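Local coordinates for transcriptional regulator, LacI family (Corynebacterium glutamicum, PDB 3H5T), which probably acts as an inositol-dependent transcriptional activator that binds a palindromic promoter motif and regulates genes for inositol-derived cell wall components and mycothiol, at residues H189-I197 against D268-L279. Residues are numbered along the deposited sequence; the frame is centred on the assembly and turned at random.
Sequences HRKIGILSI and DLTAVLCTVDAL
Gly-193 O accepts a hydrogen bond from Leu-273 N of the neighbouring strand, 2.9 Å away and fairly straight (N-H...O 160°), and Val-272 CA, 3.4 Å from the same oxygen, adds a weaker CA-H...O contact. The pairing illustrates how parallel strands alternate donors and acceptors. Gly-193 N bonds to Ala-271 O, Leu-195 N to Leu-273 O, and Leu-195 O accepts from Thr-275 N, while at the other end Thr-270 N reaches Lys-191 O. The two strand axes diverge by 27°.

Side chains then divide between the two faces. On one, Leu-195 CG, anti to the carbonyl carbon (chi1 -71°), carries CD1 to 3.9 Å from Val-272 CG1 and near Cys-274 SG. Leu-279, from the first turn of the following helix, brings CD1 to within 3.8 Å of Leu-195 CB; helix 252-265 packs on this face through Leu-262 and Leu-263. The other face carries Ile-192, Ala-271, Ile-194 and Leu-273, with helices 178-186 and 221-235 against it.

Near the C-terminal end of the pairing, Ser-196 OG and Thr-275 OG1, the latter just past strand 271-274, share a hydrogen bond of 3.0 Å, joining the two segments. At the opposite end the Ala-271 methyl sits over the His-189 ring, CB 3.9 Å from its centroid, in a CH-pi contact, while Thr-270 OG1 meets ND1 near the ring plane in a hydrogen bond. A long salt bridge, Lys-191 NZ to Asp-268 OD2 at 3.6 Å, borders the contact there.

Neighbouring parallel strands with helices on both faces are characteristic of the Rossmann-like lobes of the periplasmic-binding-protein fold found in LacI-family regulators.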
loop_
_atom_site.group_PDB
_atom_site.type_symbol
_atom_site.label_atom_id
_atom_site.label_comp_id
_atom_site.label_asym_id
_atom_site.label_seq_id
_atom_site.Cartn_x
_atom_site.Cartn_y
_atom_site.Cartn_z
ATOM N N HIS A 189 22.335 -17.712 -5.487
ATOM C CA HIS A 189 22.619 -16.494 -6.246
ATOM C C HIS A 189 23.549 -15.574 -5.454
ATOM O O HIS A 189 23.377 -15.395 -4.249
ATOM C CB HIS A 189 21.314 -15.763 -6.576
ATOM C CG HIS A 189 20.469 -16.456 -7.601
ATOM N ND1 HIS A 189 20.565 -16.184 -8.950
ATOM C CD2 HIS A 189 19.511 -17.403 -7.478
ATOM C CE1 HIS A 189 19.699 -16.929 -9.611
ATOM N NE2 HIS A 189 19.046 -17.680 -8.741
ATOM N N ARG A 190 24.542 -15.002 -6.129
ATOM C CA ARG A 190 25.488 -14.098 -5.475
ATOM C C ARG A 190 25.647 -12.809 -6.282
ATOM O O ARG A 190 26.056 -11.780 -5.754
ATOM C CB ARG A 190 26.857 -14.778 -5.296
ATOM C CG ARG A 190 26.857 -15.998 -4.370
ATOM C CD ARG A 190 26.535 -15.629 -2.924
ATOM N NE ARG A 190 26.514 -16.794 -2.037
ATOM C CZ ARG A 190 25.632 -17.790 -2.117
ATOM N NH1 ARG A 190 24.687 -17.771 -3.050
ATOM N NH2 ARG A 190 25.695 -18.808 -1.266
ATOM N N LYS A 191 25.340 -12.874 -7.571
ATOM C CA LYS A 191 25.414 -11.692 -8.415
ATOM C C LYS A 191 23.997 -11.135 -8.450
ATOM O O LYS A 191 23.256 -11.313 -9.417
ATOM C CB LYS A 191 25.900 -12.057 -9.821
ATOM C CG LYS A 191 27.349 -12.538 -9.851
ATOM C CD LYS A 191 28.001 -12.284 -11.203
ATOM C CE LYS A 191 29.499 -12.530 -11.136
ATOM N NZ LYS A 191 30.190 -12.151 -12.404
ATOM N N ILE A 192 23.634 -10.458 -7.365
ATOM C CA ILE A 192 22.302 -9.899 -7.203
ATOM C C ILE A 192 22.241 -8.386 -7.376
ATOM O O ILE A 192 23.140 -7.663 -6.964
ATOM C CB ILE A 192 21.750 -10.260 -5.807
ATOM C CG1 ILE A 192 21.894 -11.767 -5.576
ATOM C CG2 ILE A 192 20.280 -9.849 -5.694
ATOM C CD1 ILE A 192 21.676 -12.199 -4.146
ATOM N N GLY A 193 21.165 -7.927 -8.007
ATOM C CA GLY A 193 20.947 -6.510 -8.210
ATOM C C GLY A 193 19.698 -6.147 -7.423
ATOM O O GLY A 193 18.886 -7.023 -7.127
ATOM N N ILE A 194 19.543 -4.871 -7.074
ATOM C CA ILE A 194 18.378 -4.416 -6.318
ATOM C C ILE A 194 17.703 -3.250 -7.033
ATOM O O ILE A 194 18.378 -2.417 -7.626
ATOM C CB ILE A 194 18.779 -3.961 -4.899
ATOM C CG1 ILE A 194 19.326 -5.153 -4.104
ATOM C CG2 ILE A 194 17.586 -3.356 -4.187
ATOM C CD1 ILE A 194 19.829 -4.806 -2.709
ATOM N N LEU A 195 16.373 -3.207 -6.988
ATOM C CA LEU A 195 15.607 -2.126 -7.610
ATOM C C LEU A 195 14.711 -1.478 -6.560
ATOM O O LEU A 195 14.111 -2.173 -5.737
ATOM C CB LEU A 195 14.740 -2.655 -8.761
ATOM C CG LEU A 195 15.490 -3.084 -10.021
ATOM C CD1 LEU A 195 14.521 -3.617 -11.062
ATOM C CD2 LEU A 195 16.250 -1.900 -10.567
ATOM N N SER A 196 14.613 -0.153 -6.597
ATOM C CA SER A 196 13.798 0.586 -5.636
ATOM C C SER A 196 13.052 1.743 -6.252
ATOM O O SER A 196 13.368 2.188 -7.361
ATOM C CB SER A 196 14.677 1.162 -4.522
ATOM O OG SER A 196 15.071 0.159 -3.605
ATOM N N ILE A 197 12.056 2.234 -5.523
ATOM C CA ILE A 197 11.321 3.408 -5.972
ATOM C C ILE A 197 11.881 4.588 -5.161
ATOM O O ILE A 197 12.885 4.426 -4.468
ATOM C CB ILE A 197 9.778 3.238 -5.809
ATOM C CG1 ILE A 197 9.407 2.742 -4.413
ATOM C CG2 ILE A 197 9.266 2.253 -6.854
ATOM C CD1 ILE A 197 7.918 2.745 -4.178
ATOM N N ASP A 268 25.643 -9.755 -16.185
ATOM C CA ASP A 268 26.075 -10.925 -15.439
ATOM C C ASP A 268 25.160 -11.295 -14.265
ATOM O O ASP A 268 25.272 -12.390 -13.714
ATOM C CB ASP A 268 27.497 -10.693 -14.933
ATOM C CG ASP A 268 27.649 -9.356 -14.228
ATOM O OD1 ASP A 268 27.429 -8.308 -14.879
ATOM O OD2 ASP A 268 27.983 -9.351 -13.022
ATOM N N LEU A 269 24.257 -10.389 -13.883
ATOM C CA LEU A 269 23.350 -10.646 -12.763
ATOM C C LEU A 269 22.473 -11.875 -12.988
ATOM O O LEU A 269 21.947 -12.098 -14.085
ATOM C CB LEU A 269 22.456 -9.426 -12.489
ATOM C CG LEU A 269 23.088 -8.137 -11.938
ATOM C CD1 LEU A 269 22.027 -7.059 -11.851
ATOM C CD2 LEU A 269 23.704 -8.386 -10.569
ATOM N N THR A 270 22.313 -12.669 -11.934
ATOM C CA THR A 270 21.505 -13.877 -12.008
ATOM C C THR A 270 20.157 -13.695 -11.313
ATOM O O THR A 270 19.224 -14.473 -11.540
ATOM C CB THR A 270 22.239 -15.075 -11.363
ATOM O OG1 THR A 270 22.428 -14.828 -9.965
ATOM C CG2 THR A 270 23.600 -15.283 -12.024
ATOM N N ALA A 271 20.058 -12.668 -10.470
ATOM C CA ALA A 271 18.822 -12.396 -9.741
ATOM C C ALA A 271 18.634 -10.914 -9.458
ATOM O O ALA A 271 19.608 -10.166 -9.356
ATOM C CB ALA A 271 18.805 -13.172 -8.432
ATOM N N VAL A 272 17.375 -10.498 -9.328
ATOM C CA VAL A 272 17.047 -9.107 -9.037
ATOM C C VAL A 272 15.991 -9.032 -7.940
ATOM O O VAL A 272 14.879 -9.538 -8.109
ATOM C CB VAL A 272 16.501 -8.377 -10.290
ATOM C CG1 VAL A 272 15.873 -7.041 -9.894
ATOM C CG2 VAL A 272 17.624 -8.152 -11.294
ATOM N N LEU A 273 16.341 -8.412 -6.815
ATOM C CA LEU A 273 15.398 -8.257 -5.710
ATOM C C LEU A 273 14.769 -6.869 -5.775
ATOM O O LEU A 273 15.470 -5.863 -5.744
ATOM C CB LEU A 273 16.100 -8.441 -4.355
ATOM C CG LEU A 273 15.214 -8.220 -3.122
ATOM C CD1 LEU A 273 15.693 -9.075 -1.974
ATOM C CD2 LEU A 273 15.203 -6.749 -2.740
ATOM N N CYS A 274 13.445 -6.830 -5.868
ATOM C CA CYS A 274 12.703 -5.580 -5.937
ATOM C C CYS A 274 12.090 -5.204 -4.598
ATOM O O CYS A 274 11.675 -6.060 -3.823
ATOM C CB CYS A 274 11.584 -5.684 -6.969
ATOM S SG CYS A 274 12.157 -5.990 -8.616
ATOM N N THR A 275 12.010 -3.907 -4.358
ATOM C CA THR A 275 11.452 -3.359 -3.139
ATOM C C THR A 275 9.922 -3.311 -3.209
ATOM O O THR A 275 9.241 -3.202 -2.177
ATOM C CB THR A 275 12.004 -1.944 -2.916
ATOM O OG1 THR A 275 13.361 -2.035 -2.458
ATOM C CG2 THR A 275 11.176 -1.191 -1.909
ATOM N N VAL A 276 9.389 -3.407 -4.424
ATOM C CA VAL A 276 7.946 -3.355 -4.624
ATOM C C VAL A 276 7.530 -4.180 -5.856
ATOM O O VAL A 276 8.230 -4.163 -6.866
ATOM C CB VAL A 276 7.507 -1.865 -4.767
ATOM C CG1 VAL A 276 6.887 -1.602 -6.132
ATOM C CG2 VAL A 276 6.561 -1.509 -3.654
ATOM N N ASP A 277 6.409 -4.904 -5.768
ATOM C CA ASP A 277 5.936 -5.740 -6.883
ATOM C C ASP A 277 5.960 -5.031 -8.235
ATOM O O ASP A 277 6.317 -5.634 -9.251
ATOM C CB ASP A 277 4.504 -6.239 -6.649
ATOM C CG ASP A 277 4.424 -7.384 -5.658
ATOM O OD1 ASP A 277 5.479 -7.911 -5.241
ATOM O OD2 ASP A 277 3.285 -7.762 -5.305
ATOM N N ALA A 278 5.563 -3.762 -8.249
ATOM C CA ALA A 278 5.532 -2.986 -9.484
ATOM C C ALA A 278 6.853 -3.100 -10.220
ATOM O O ALA A 278 6.879 -3.298 -11.436
ATOM C CB ALA A 278 5.233 -1.526 -9.184
ATOM N N LEU A 279 7.947 -2.970 -9.474
ATOM C CA LEU A 279 9.285 -3.053 -10.047
ATOM C C LEU A 279 9.550 -4.431 -10.643
ATOM O O LEU A 279 10.199 -4.552 -11.686
ATOM C CB LEU A 279 10.344 -2.739 -8.988
ATOM C CG LEU A 279 10.522 -1.280 -8.573
ATOM C CD1 LEU A 279 11.480 -1.222 -7.404
ATOM C CD2 LEU A 279 11.059 -0.455 -9.734
#